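Local coordinates for protein putative solute-binding component of ABC transporter (Clostridium phytofermentans, PDB 4YS6) that probably binds carbohydrates for uptake by an ABC transporter, and here holds beta-D-glucopyranose between its two lobes, at residues A137-Y142 / R295-Q300; E168-D173 / E219-R224; R224-I229 / T258-G263; V302-A307 / E313-D318. All blocks are in the same frame, centred on the assembly; numbering follows the deposited sequence.

Contact 1. Residues A137-Y142 / R295-Q300; sequences ATFDNY and RTLASQ
Leu-297 reaches from helix 294-309 onto the end of strand 135-139, and its two methyl branches divide the work between Ala-137 and Phe-139. With CG placed anti to the backbone N (chi1 -180°), the isobutyl group extends toward the strand. CD1 meets the methyl of Ala-137, CB to CD1 being 3.7 Å, and lies against the peptide that joins Ala-137 to Thr-138, 3.7 Å from Thr-138 N. The other branch serves the aromatic ring: Leu-297 CD2 is 3.7 Å from Phe-139 CE1, while Leu-297 CB stands 3.8 Å from that same ring carbon. CB of Phe-139 sets off neither toward nor away from the helix, but CE1 and CZ of the ring come nearer to the leucine. The two side chains cross obliquely, the methyl touching neither a clear face nor a clear edge. No hydrogen bond joins the segments; the side chains that meet are all apolar and buried.

The bond from CA to CB of Thr-138 points away from the helix, and its side chain is about 6 Å from the bound glucose. Its OG1 accepts a nearly straight bond from Asn-141 ND2 (3.0 Å, 163°), close to the amide plane, and pairs with the carbonyl O of Asp-124, a residue of the glucose pocket. Asp-140 is the N-cap of helix 141-155, its OD1 meeting Met-143 N. Strand 135-139 lies in one sheet, whereas Asn-141 already packs on helix 177-195, so the turn is consistent with an interdomain crossover of a type I periplasmic binding protein, here backed by a helix of the first lobe.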
loop_
_atom_site.group_PDB
_atom_site.type_symbol
_atom_site.label_atom_id
_atom_site.label_comp_id
_atom_site.label_asym_id
_atom_site.label_seq_id
_atom_site.Cartn_x
_atom_site.Cartn_y
_atom_site.Cartn_z
ATOM N N ALA A 137 -7.408 10.939 0.691
ATOM C CA ALA A 137 -6.009 11.314 0.843
ATOM C C ALA A 137 -5.163 10.087 0.672
ATOM O O ALA A 137 -5.369 9.099 1.367
ATOM C CB ALA A 137 -5.759 11.896 2.180
ATOM N N THR A 138 -4.178 10.145 -0.210
ATOM C CA THR A 138 -3.370 8.957 -0.476
ATOM C C THR A 138 -2.036 9.380 -1.111
ATOM O O THR A 138 -1.762 10.575 -1.249
ATOM C CB THR A 138 -4.154 7.989 -1.376
ATOM O OG1 THR A 138 -3.459 6.742 -1.487
ATOM C CG2 THR A 138 -4.359 8.601 -2.754
ATOM N N PHE A 139 -1.189 8.411 -1.425
ATOM C CA PHE A 139 -0.038 8.646 -2.284
ATOM C C PHE A 139 -0.459 8.345 -3.712
ATOM O O PHE A 139 -1.529 7.780 -3.963
ATOM C CB PHE A 139 1.168 7.796 -1.828
ATOM C CG PHE A 139 1.726 8.255 -0.524
ATOM C CD1 PHE A 139 1.134 7.862 0.664
ATOM C CD2 PHE A 139 2.803 9.115 -0.478
ATOM C CE1 PHE A 139 1.605 8.326 1.881
ATOM C CE2 PHE A 139 3.275 9.567 0.755
ATOM C CZ PHE A 139 2.660 9.185 1.913
ATOM N N ASP A 140 0.340 8.769 -4.673
ATOM C CA ASP A 140 0.006 8.514 -6.072
ATOM C C ASP A 140 0.256 7.047 -6.381
ATOM O O ASP A 140 1.384 6.635 -6.719
ATOM C CB ASP A 140 0.832 9.431 -6.959
ATOM C CG ASP A 140 0.427 9.361 -8.416
ATOM O OD1 ASP A 140 -0.211 8.381 -8.842
ATOM O OD2 ASP A 140 0.752 10.318 -9.129
ATOM N N ASN A 141 -0.790 6.238 -6.213
ATOM C CA ASN A 141 -0.636 4.797 -6.252
ATOM C C ASN A 141 -0.290 4.259 -7.645
ATOM O O ASN A 141 0.501 3.324 -7.762
ATOM C CB ASN A 141 -1.902 4.142 -5.735
ATOM C CG ASN A 141 -2.214 4.570 -4.330
ATOM O OD1 ASN A 141 -1.416 4.338 -3.434
ATOM N ND2 ASN A 141 -3.318 5.279 -4.146
ATOM N N TYR A 142 -0.819 4.885 -8.691
ATOM C CA TYR A 142 -0.450 4.477 -10.043
ATOM C C TYR A 142 1.051 4.705 -10.255
ATOM O O TYR A 142 1.743 3.855 -10.818
ATOM C CB TYR A 142 -1.277 5.237 -11.070
ATOM C CG TYR A 142 -0.964 4.835 -12.471
ATOM C CD1 TYR A 142 -1.554 3.716 -13.035
ATOM C CD2 TYR A 142 -0.065 5.562 -13.231
ATOM C CE1 TYR A 142 -1.258 3.338 -14.333
ATOM C CE2 TYR A 142 0.229 5.195 -14.518
ATOM C CZ TYR A 142 -0.366 4.085 -15.057
ATOM O OH TYR A 142 -0.042 3.745 -16.347
ATOM N N ARG A 295 3.805 10.665 7.854
ATOM C CA ARG A 295 3.632 11.897 8.598
ATOM C C ARG A 295 3.048 12.971 7.687
ATOM O O ARG A 295 2.251 13.823 8.113
ATOM C CB ARG A 295 4.964 12.370 9.166
ATOM C CG ARG A 295 5.628 11.395 10.074
ATOM C CD ARG A 295 7.011 11.895 10.428
ATOM N NE ARG A 295 7.863 11.891 9.238
ATOM C CZ ARG A 295 9.159 12.166 9.255
ATOM N NH1 ARG A 295 9.747 12.480 10.388
ATOM N NH2 ARG A 295 9.849 12.129 8.136
ATOM N N THR A 296 3.479 12.939 6.425
ATOM C CA THR A 296 3.019 13.888 5.417
ATOM C C THR A 296 1.573 13.646 5.061
ATOM O O THR A 296 0.784 14.586 4.927
ATOM C CB THR A 296 3.861 13.783 4.137
ATOM O OG1 THR A 296 5.227 14.037 4.471
ATOM C CG2 THR A 296 3.399 14.793 3.092
ATOM N N LEU A 297 1.235 12.377 4.875
ATOM C CA LEU A 297 -0.150 12.012 4.591
ATOM C C LEU A 297 -1.046 12.469 5.742
ATOM O O LEU A 297 -2.087 13.095 5.510
ATOM C CB LEU A 297 -0.281 10.507 4.361
ATOM C CG LEU A 297 -1.682 9.988 4.046
ATOM C CD1 LEU A 297 -2.274 10.716 2.876
ATOM C CD2 LEU A 297 -1.613 8.483 3.752
ATOM N N ALA A 298 -0.641 12.178 6.978
ATOM C CA ALA A 298 -1.415 12.589 8.145
ATOM C C ALA A 298 -1.571 14.103 8.182
ATOM O O ALA A 298 -2.657 14.602 8.480
ATOM C CB ALA A 298 -0.792 12.090 9.424
ATOM N N SER A 299 -0.511 14.833 7.852
ATOM C CA SER A 299 -0.572 16.289 7.833
ATOM C C SER A 299 -1.620 16.793 6.845
ATOM O O SER A 299 -2.376 17.723 7.142
ATOM C CB SER A 299 0.806 16.873 7.486
ATOM O OG SER A 299 0.711 18.289 7.441
ATOM N N GLN A 300 -1.687 16.162 5.681
ATOM C CA GLN A 300 -2.626 16.574 4.653
ATOM C C GLN A 300 -4.047 16.271 5.112
ATOM O O GLN A 300 -4.965 17.077 4.905
ATOM C CB GLN A 300 -2.330 15.884 3.329
ATOM C CG GLN A 300 -1.080 16.389 2.668
ATOM C CD GLN A 300 -1.114 17.895 2.463
ATOM O OE1 GLN A 300 -0.322 18.631 3.047
ATOM N NE2 GLN A 300 -2.049 18.357 1.660
#

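Contact 2. Residues E168-D173 / E219-R224; sequences EIFTGD and ETAQNR
One face of the Phe-170 ring carries the guanidinium of Arg-224, whose NH1 sits 3.3 Å above the ring plane and over its centre. This is a cation-pi contact, Arg-224 CZ lying 4.2 Å from the Phe-170 centroid, the two planes being tilted 38° apart. At the guanidinium edge, close to its plane, is the carbonyl of Ile-169: NH1 donates to Ile-169 O over 2.9 Å at 165°, and NH2 adds a weak second bond of 3.4 Å there. Ring and carbonyl together fix its rotation. Arg-224 gets there with CG anti to N (chi1 173°) and a chain extended through NE, its methylenes passing along the ring near CE2. Ala-221 brings CB to 4.0 Å from Phe-170 CD2. This places helix 218-232 against strand 165-170 in the parallel sheet of the second lobe, a Rossmann-like alpha/beta arrangement. A water accepts from Ile-169 N at 2.9 Å, donates to Glu-168 OE1 at 2.8 Å and receives a weak bond from Arg-224 NH2. No N-H of Arg-224 points at Glu-168 OE1, so beyond the water bridge any attraction would probably be between charges alone; Ser-203 OG also bonds to OE1, and Tyr-233 OH to OE2.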
loop_
_atom_site.group_PDB
_atom_site.type_symbol
_atom_site.label_atom_id
_atom_site.label_comp_id
_atom_site.label_asym_id
_atom_site.label_seq_id
_atom_site.Cartn_x
_atom_site.Cartn_y
_atom_site.Cartn_z
ATOM N N GLU A 168 8.016 -13.444 -11.670
ATOM C CA GLU A 168 6.783 -13.775 -10.942
ATOM C C GLU A 168 6.230 -12.507 -10.304
ATOM O O GLU A 168 6.945 -11.532 -10.129
ATOM C CB GLU A 168 7.017 -14.870 -9.899
ATOM C CG GLU A 168 7.509 -16.220 -10.505
ATOM C CD GLU A 168 6.444 -16.965 -11.311
ATOM O OE1 GLU A 168 5.240 -16.714 -11.104
ATOM O OE2 GLU A 168 6.814 -17.826 -12.139
ATOM N N ILE A 169 4.945 -12.529 -9.956
ATOM C CA ILE A 169 4.222 -11.321 -9.578
ATOM C C ILE A 169 3.394 -11.570 -8.328
ATOM O O ILE A 169 2.701 -12.578 -8.253
ATOM C CB ILE A 169 3.277 -10.875 -10.699
ATOM C CG1 ILE A 169 4.022 -10.613 -12.011
ATOM C CG2 ILE A 169 2.511 -9.627 -10.293
ATOM C CD1 ILE A 169 3.099 -10.670 -13.220
ATOM N N PHE A 170 3.500 -10.652 -7.372
ATOM C CA PHE A 170 2.729 -10.697 -6.117
ATOM C C PHE A 170 2.121 -9.338 -5.878
ATOM O O PHE A 170 2.871 -8.371 -5.713
ATOM C CB PHE A 170 3.606 -11.058 -4.933
ATOM C CG PHE A 170 4.060 -12.486 -4.922
ATOM C CD1 PHE A 170 4.988 -12.934 -5.850
ATOM C CD2 PHE A 170 3.566 -13.379 -3.978
ATOM C CE1 PHE A 170 5.382 -14.264 -5.852
ATOM C CE2 PHE A 170 3.976 -14.696 -3.972
ATOM C CZ PHE A 170 4.875 -15.135 -4.921
ATOM N N THR A 171 0.795 -9.233 -5.899
ATOM C CA THR A 171 0.171 -7.965 -5.529
ATOM C C THR A 171 -0.680 -8.125 -4.250
ATOM O O THR A 171 -0.565 -9.113 -3.505
ATOM C CB THR A 171 -0.648 -7.356 -6.709
ATOM O OG1 THR A 171 -0.932 -5.965 -6.444
ATOM C CG2 THR A 171 -1.936 -8.107 -6.953
ATOM N N GLY A 172 -1.472 -7.106 -3.952
ATOM C CA GLY A 172 -2.118 -7.018 -2.668
ATOM C C GLY A 172 -3.488 -7.650 -2.631
ATOM O O GLY A 172 -3.858 -8.462 -3.486
ATOM N N ASP A 173 -4.254 -7.270 -1.614
ATOM C CA ASP A 173 -5.551 -7.887 -1.381
ATOM C C ASP A 173 -6.543 -7.393 -2.418
ATOM O O ASP A 173 -6.568 -6.199 -2.732
ATOM C CB ASP A 173 -6.045 -7.566 0.016
ATOM C CG ASP A 173 -7.354 -8.255 0.338
ATOM O OD1 ASP A 173 -7.320 -9.436 0.764
ATOM O OD2 ASP A 173 -8.420 -7.635 0.117
ATOM N N GLU A 219 2.735 -14.243 5.250
ATOM C CA GLU A 219 2.730 -15.704 5.298
ATOM C C GLU A 219 2.128 -16.311 4.042
ATOM O O GLU A 219 2.631 -17.315 3.510
ATOM C CB GLU A 219 1.964 -16.208 6.522
ATOM C CG GLU A 219 2.063 -17.721 6.691
ATOM C CD GLU A 219 1.507 -18.218 8.018
ATOM O OE1 GLU A 219 1.222 -17.383 8.902
ATOM O OE2 GLU A 219 1.360 -19.452 8.175
ATOM N N THR A 220 1.045 -15.711 3.551
ATOM C CA THR A 220 0.413 -16.184 2.332
ATOM C C THR A 220 1.349 -16.039 1.123
ATOM O O THR A 220 1.472 -16.965 0.289
ATOM C CB THR A 220 -0.916 -15.424 2.090
ATOM O OG1 THR A 220 -1.812 -15.712 3.175
ATOM C CG2 THR A 220 -1.575 -15.858 0.784
ATOM N N ALA A 221 2.047 -14.909 1.045
ATOM C CA ALA A 221 3.029 -14.703 -0.014
ATOM C C ALA A 221 4.150 -15.728 0.075
ATOM O O ALA A 221 4.559 -16.295 -0.936
ATOM C CB ALA A 221 3.611 -13.333 0.052
ATOM N N GLN A 222 4.644 -15.959 1.282
ATOM C CA GLN A 222 5.720 -16.924 1.475
ATOM C C GLN A 222 5.302 -18.327 1.018
ATOM O O GLN A 222 6.059 -19.021 0.346
ATOM C CB GLN A 222 6.149 -16.926 2.936
ATOM C CG GLN A 222 7.325 -17.806 3.207
ATOM C CD GLN A 222 7.839 -17.641 4.611
ATOM O OE1 GLN A 222 7.485 -16.684 5.301
ATOM N NE2 GLN A 222 8.692 -18.556 5.038
ATOM N N ASN A 223 4.096 -18.748 1.383
ATOM C CA ASN A 223 3.605 -20.072 1.043
ATOM C C ASN A 223 3.455 -20.225 -0.480
ATOM O O ASN A 223 3.803 -21.267 -1.051
ATOM C CB ASN A 223 2.283 -20.342 1.762
ATOM C CG ASN A 223 2.475 -20.664 3.235
ATOM O OD1 ASN A 223 3.554 -21.080 3.653
ATOM N ND2 ASN A 223 1.423 -20.475 4.025
ATOM N N ARG A 224 2.953 -19.190 -1.142
ATOM C CA ARG A 224 2.810 -19.240 -2.590
ATOM C C ARG A 224 4.189 -19.238 -3.269
ATOM O O ARG A 224 4.413 -20.024 -4.190
ATOM C CB ARG A 224 1.946 -18.080 -3.081
ATOM C CG ARG A 224 1.872 -17.957 -4.603
ATOM C CD ARG A 224 0.837 -16.930 -5.109
ATOM N NE ARG A 224 1.040 -16.811 -6.540
ATOM C CZ ARG A 224 1.467 -15.717 -7.165
ATOM N NH1 ARG A 224 1.577 -14.558 -6.536
ATOM N NH2 ARG A 224 1.693 -15.780 -8.463
HETATM O O HOH W 1 3.285 -14.748 -10.792
#

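Contact 3. Residues R224-I229 / T258-G263; sequences RMDAII and TASYKG
The hydroxyl of Ser-260 donates a hydrogen bond to the carboxylate of Asp-226, with OG 3.1 Å from OD1. The oxygen is met on its syn side, the serine standing 25° out of the carboxylate plane. Asp-226 reaches it with chi1 at -142°, a value lying away from the staggered positions, which brings the carboxylate nearer to the serine than the start of the side chain would suggest. Ser-260 keeps OG beside its own backbone N, on the side facing the aspartate.

One turn along, Ile-229 points both of its branches across. CG2, anti to the backbone N, lies 3.8 Å from Ser-260 O, while the longer arm carries CD1 to 4.0 Å from Tyr-261 CB. The helices involved, 218-232 and 247-260, belong to consecutive beta-alpha-beta connections of the second lobe's parallel sheet, running from strand 199-200 to 241-244 and from 241-244 to 267-268. Ile-229 deepens their packing by also touching Ala-256 and Leu-257. Tyr-261 gives the isoleucine its CB but not its ring: with CG anti to N (chi1 173°), the ring leads off at about a right angle to Ile-229. Beyond this, its hydroxyl pairs with Leu-239 N and Glu-264 O, and Gly-263 N sits 3.4 Å above the ring plane of Tyr-261, over its centre.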
loop_
_atom_site.group_PDB
_atom_site.type_symbol
_atom_site.label_atom_id
_atom_site.label_comp_id
_atom_site.label_asym_id
_atom_site.label_seq_id
_atom_site.Cartn_x
_atom_site.Cartn_y
_atom_site.Cartn_z
ATOM N N ARG A 224 2.953 -19.190 -1.142
ATOM C CA ARG A 224 2.810 -19.240 -2.590
ATOM C C ARG A 224 4.189 -19.238 -3.269
ATOM O O ARG A 224 4.413 -20.024 -4.190
ATOM C CB ARG A 224 1.946 -18.080 -3.081
ATOM C CG ARG A 224 1.872 -17.957 -4.603
ATOM C CD ARG A 224 0.837 -16.930 -5.109
ATOM N NE ARG A 224 1.040 -16.811 -6.540
ATOM C CZ ARG A 224 1.467 -15.717 -7.165
ATOM N NH1 ARG A 224 1.577 -14.558 -6.536
ATOM N NH2 ARG A 224 1.693 -15.780 -8.463
HETATM N N MSE A 225 5.119 -18.406 -2.808
HETATM C CA MSE A 225 6.455 -18.388 -3.407
HETATM C C MSE A 225 7.154 -19.727 -3.182
HETATM O O MSE A 225 7.834 -20.225 -4.092
HETATM C CB MSE A 225 7.290 -17.231 -2.856
HETATM C CG MSE A 225 8.677 -17.091 -3.461
HETATM SE SE MSE A 225 8.566 -16.349 -5.322
HETATM C CE MSE A 225 9.094 -17.860 -6.331
ATOM N N ASP A 226 6.966 -20.345 -2.011
ATOM C CA ASP A 226 7.583 -21.660 -1.787
ATOM C C ASP A 226 7.096 -22.702 -2.795
ATOM O O ASP A 226 7.881 -23.532 -3.299
ATOM C CB ASP A 226 7.319 -22.159 -0.372
ATOM C CG ASP A 226 8.517 -22.872 0.212
ATOM O OD1 ASP A 226 9.543 -22.193 0.462
ATOM O OD2 ASP A 226 8.441 -24.104 0.402
ATOM N N ALA A 227 5.810 -22.654 -3.100
ATOM C CA ALA A 227 5.208 -23.592 -4.032
ATOM C C ALA A 227 5.680 -23.311 -5.453
ATOM O O ALA A 227 5.909 -24.217 -6.248
ATOM C CB ALA A 227 3.686 -23.521 -3.934
ATOM N N ILE A 228 5.824 -22.036 -5.782
ATOM C CA ILE A 228 6.340 -21.665 -7.097
ATOM C C ILE A 228 7.816 -22.105 -7.246
ATOM O O ILE A 228 8.189 -22.685 -8.269
ATOM C CB ILE A 228 6.168 -20.183 -7.330
ATOM C CG1 ILE A 228 4.677 -19.866 -7.503
ATOM C CG2 ILE A 228 6.923 -19.729 -8.581
ATOM C CD1 ILE A 228 4.364 -18.373 -7.619
ATOM N N ILE A 229 8.640 -21.867 -6.238
ATOM C CA ILE A 229 10.031 -22.329 -6.291
ATOM C C ILE A 229 10.097 -23.835 -6.539
ATOM O O ILE A 229 10.799 -24.308 -7.439
ATOM C CB ILE A 229 10.795 -21.995 -4.994
ATOM C CG1 ILE A 229 10.911 -20.478 -4.830
ATOM C CG2 ILE A 229 12.189 -22.639 -5.004
ATOM C CD1 ILE A 229 11.282 -20.043 -3.409
ATOM N N THR A 258 15.037 -17.324 0.500
ATOM C CA THR A 258 16.114 -17.673 1.426
ATOM C C THR A 258 16.053 -19.145 1.788
ATOM O O THR A 258 17.077 -19.845 1.808
ATOM C CB THR A 258 16.041 -16.801 2.697
ATOM O OG1 THR A 258 16.377 -15.461 2.327
ATOM C CG2 THR A 258 17.010 -17.261 3.759
ATOM N N ALA A 259 14.847 -19.617 2.067
ATOM C CA ALA A 259 14.657 -20.987 2.538
ATOM C C ALA A 259 14.958 -22.020 1.466
ATOM O O ALA A 259 15.562 -23.052 1.750
ATOM C CB ALA A 259 13.238 -21.169 3.043
ATOM N N SER A 260 14.526 -21.765 0.240
ATOM C CA SER A 260 14.384 -22.853 -0.739
ATOM C C SER A 260 14.976 -22.646 -2.115
ATOM O O SER A 260 15.124 -23.599 -2.855
ATOM C CB SER A 260 12.903 -23.167 -0.931
ATOM O OG SER A 260 12.310 -23.529 0.296
ATOM N N TYR A 261 15.290 -21.418 -2.485
ATOM C CA TYR A 261 15.756 -21.162 -3.842
ATOM C C TYR A 261 17.275 -21.183 -3.888
ATOM O O TYR A 261 17.935 -20.558 -3.054
ATOM C CB TYR A 261 15.212 -19.830 -4.320
ATOM C CG TYR A 261 15.719 -19.341 -5.647
ATOM C CD1 TYR A 261 15.343 -19.939 -6.833
ATOM C CD2 TYR A 261 16.562 -18.237 -5.709
ATOM C CE1 TYR A 261 15.808 -19.470 -8.042
ATOM C CE2 TYR A 261 17.013 -17.762 -6.901
ATOM C CZ TYR A 261 16.639 -18.366 -8.063
ATOM O OH TYR A 261 17.114 -17.856 -9.243
ATOM N N LYS A 262 17.827 -21.877 -4.880
ATOM C CA LYS A 262 19.278 -22.055 -4.955
ATOM C C LYS A 262 19.950 -21.302 -6.099
ATOM O O LYS A 262 21.147 -21.447 -6.303
ATOM C CB LYS A 262 19.611 -23.543 -5.081
ATOM C CG LYS A 262 18.895 -24.219 -6.217
ATOM C CD LYS A 262 19.720 -25.328 -6.845
ATOM C CE LYS A 262 18.933 -26.021 -7.947
ATOM N NZ LYS A 262 18.415 -25.059 -8.961
ATOM N N GLY A 263 19.201 -20.491 -6.836
ATOM C CA GLY A 263 19.767 -19.767 -7.964
ATOM C C GLY A 263 20.296 -18.378 -7.618
ATOM O O GLY A 263 20.337 -17.978 -6.444
#

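Contact 4. Residues V302-A307 / E313-D318; sequences VKMVDA and EAPVND. With NA (sodium ion), chain H; NA (sodium ion), chain E.
A helix followed by a chain that doubles back over it is the element here, with Ala-307 of helix 294-309 touching Ala-314 of the returning loop. The methyl of Ala-307 presses on the loop backbone, its CB 3.4 Å from Ala-314 N, and the two CB atoms are 4.0 Å apart. Pro-315 comes next and straddles two helix residues. Its CG meets Lys-303 CB at 3.7 Å, and its CD lies 3.9 Å from CG of Met-304, deposited as selenomethionine. Met-304 extends fully beyond CG, which carries its CE along the loop to 3.3 Å from Pro-315 O. Lys-303 likewise runs out straight, crossing the proline at about a right angle before its NZ pairs with Gln-300 OE1. This return lays the chain beside the start of strand 331-339 of the first lobe, where Asn-317 and Asp-318 both face Ser-331 in a classic beta bulge. Two sodium ions sit on the backbone: one is bound by Ala-307 O at 2.4 Å, with Gly-312 O and a water, closing the turn between helix and loop. The other takes Val-316 O at 2.4 Å and three waters, one of which also accepts from Val-316 N at 3.1 Å.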
loop_
_atom_site.group_PDB
_atom_site.type_symbol
_atom_site.label_atom_id
_atom_site.label_comp_id
_atom_site.label_asym_id
_atom_site.label_seq_id
_atom_site.Cartn_x
_atom_site.Cartn_y
_atom_site.Cartn_z
ATOM N N VAL A 302 -5.118 16.170 8.253
ATOM C CA VAL A 302 -5.506 17.128 9.281
ATOM C C VAL A 302 -5.858 18.473 8.649
ATOM O O VAL A 302 -6.761 19.139 9.136
ATOM C CB VAL A 302 -4.413 17.278 10.354
ATOM C CG1 VAL A 302 -4.747 18.392 11.342
ATOM C CG2 VAL A 302 -4.253 15.942 11.096
ATOM N N LYS A 303 -5.189 18.860 7.562
ATOM C CA LYS A 303 -5.606 20.070 6.830
ATOM C C LYS A 303 -7.046 19.947 6.309
ATOM O O LYS A 303 -7.819 20.934 6.313
ATOM C CB LYS A 303 -4.669 20.360 5.657
ATOM C CG LYS A 303 -3.293 20.801 6.097
ATOM C CD LYS A 303 -2.427 21.017 4.886
ATOM C CE LYS A 303 -0.974 21.203 5.265
ATOM N NZ LYS A 303 -0.150 21.299 4.029
HETATM N N MSE A 304 -7.411 18.759 5.837
HETATM C CA MSE A 304 -8.786 18.497 5.379
HETATM C C MSE A 304 -9.769 18.562 6.549
HETATM O O MSE A 304 -10.835 19.145 6.431
HETATM C CB MSE A 304 -8.905 17.135 4.674
HETATM C CG MSE A 304 -8.074 17.048 3.451
HETATM SE SE MSE A 304 -8.323 15.190 2.816
HETATM C CE MSE A 304 -7.728 15.433 0.999
ATOM N N VAL A 305 -9.402 17.979 7.685
ATOM C CA VAL A 305 -10.250 18.009 8.869
ATOM C C VAL A 305 -10.487 19.449 9.319
ATOM O O VAL A 305 -11.628 19.868 9.606
ATOM C CB VAL A 305 -9.613 17.187 9.985
ATOM C CG1 VAL A 305 -10.400 17.341 11.275
ATOM C CG2 VAL A 305 -9.554 15.735 9.566
ATOM N N ASP A 306 -9.411 20.229 9.356
ATOM C CA ASP A 306 -9.526 21.635 9.709
ATOM C C ASP A 306 -10.447 22.393 8.739
ATOM O O ASP A 306 -11.253 23.236 9.152
ATOM C CB ASP A 306 -8.159 22.316 9.701
ATOM C CG ASP A 306 -7.372 22.107 10.981
ATOM O OD1 ASP A 306 -7.938 21.693 12.014
ATOM O OD2 ASP A 306 -6.159 22.396 10.950
ATOM N N ALA A 307 -10.296 22.121 7.451
ATOM C CA ALA A 307 -11.088 22.810 6.447
ATOM C C ALA A 307 -12.564 22.515 6.673
ATOM O O ALA A 307 -13.411 23.415 6.626
ATOM C CB ALA A 307 -10.662 22.387 5.058
ATOM N N GLU A 313 -10.941 25.626 2.433
ATOM C CA GLU A 313 -10.842 24.693 1.328
ATOM C C GLU A 313 -10.024 23.488 1.737
ATOM O O GLU A 313 -8.858 23.633 2.125
ATOM C CB GLU A 313 -10.180 25.405 0.141
ATOM C CG GLU A 313 -9.974 24.559 -1.092
ATOM C CD GLU A 313 -11.218 24.438 -1.935
ATOM O OE1 GLU A 313 -12.332 24.709 -1.427
ATOM O OE2 GLU A 313 -11.077 24.058 -3.115
ATOM N N ALA A 314 -10.604 22.307 1.627
ATOM C CA ALA A 314 -9.854 21.086 1.903
ATOM C C ALA A 314 -8.847 20.899 0.782
ATOM O O ALA A 314 -9.229 20.939 -0.384
ATOM C CB ALA A 314 -10.783 19.883 2.002
ATOM N N PRO A 315 -7.566 20.684 1.117
ATOM C CA PRO A 315 -6.608 20.616 0.008
ATOM C C PRO A 315 -6.814 19.395 -0.876
ATOM O O PRO A 315 -6.857 18.286 -0.387
ATOM C CB PRO A 315 -5.246 20.537 0.711
ATOM C CG PRO A 315 -5.498 21.027 2.110
ATOM C CD PRO A 315 -6.902 20.656 2.434
ATOM N N VAL A 316 -6.931 19.626 -2.173
ATOM C CA VAL A 316 -7.014 18.555 -3.146
ATOM C C VAL A 316 -6.141 18.917 -4.337
ATOM O O VAL A 316 -5.940 20.112 -4.651
ATOM C CB VAL A 316 -8.475 18.283 -3.586
ATOM C CG1 VAL A 316 -9.343 17.990 -2.375
ATOM C CG2 VAL A 316 -9.050 19.410 -4.344
ATOM N N ASN A 317 -5.594 17.903 -4.985
ATOM C CA ASN A 317 -4.807 18.137 -6.186
ATOM C C ASN A 317 -5.151 17.182 -7.318
ATOM O O ASN A 317 -4.498 17.180 -8.352
ATOM C CB ASN A 317 -3.306 18.102 -5.865
ATOM C CG ASN A 317 -2.814 16.752 -5.402
ATOM O OD1 ASN A 317 -3.539 15.751 -5.420
ATOM N ND2 ASN A 317 -1.557 16.717 -4.977
ATOM N N ASP A 318 -6.247 16.442 -7.172
ATOM C CA ASP A 318 -6.655 15.488 -8.193
ATOM C C ASP A 318 -8.138 15.194 -8.016
ATOM O O ASP A 318 -8.542 14.662 -6.987
ATOM C CB ASP A 318 -5.852 14.195 -8.111
ATOM C CG ASP A 318 -6.192 13.238 -9.234
ATOM O OD1 ASP A 318 -7.375 12.849 -9.359
ATOM O OD2 ASP A 318 -5.284 12.884 -10.003
HETATM NA NA NA H . -5.746 22.448 -4.351
HETATM NA NA NA E . -14.558 23.853 4.592
HETATM O O HOH W 2 -7.437 22.598 -2.860
HETATM O O HOH W 3 -14.352 21.923 3.331
HETATM O O HOH W 4 -3.344 22.184 -5.647
HETATM O O HOH W 5 -4.136 22.263 -2.727
#

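From the N terminus, contact 1 opens first, at 137-142, where the chain leaves the first lobe's sheet. Inside the long loop it closes lie contacts 2 and 3, in series and both in the second lobe: 168-173 is met by 219-224, and the same helix 218-232 goes on to meet 258-263. These two share Arg-224, and Phe-170 packs on Met-225. The chain then returns to the first lobe, where 295-300 closes contact 1. Contact 4 follows as a short loop further along helix 294-309 and touches contact 1 through Gln-300 with Pro-315 and Ala-137 with Met-304. The centres of contacts 3 and 4 are about 46 Å apart, on opposite sides of the chain's centre.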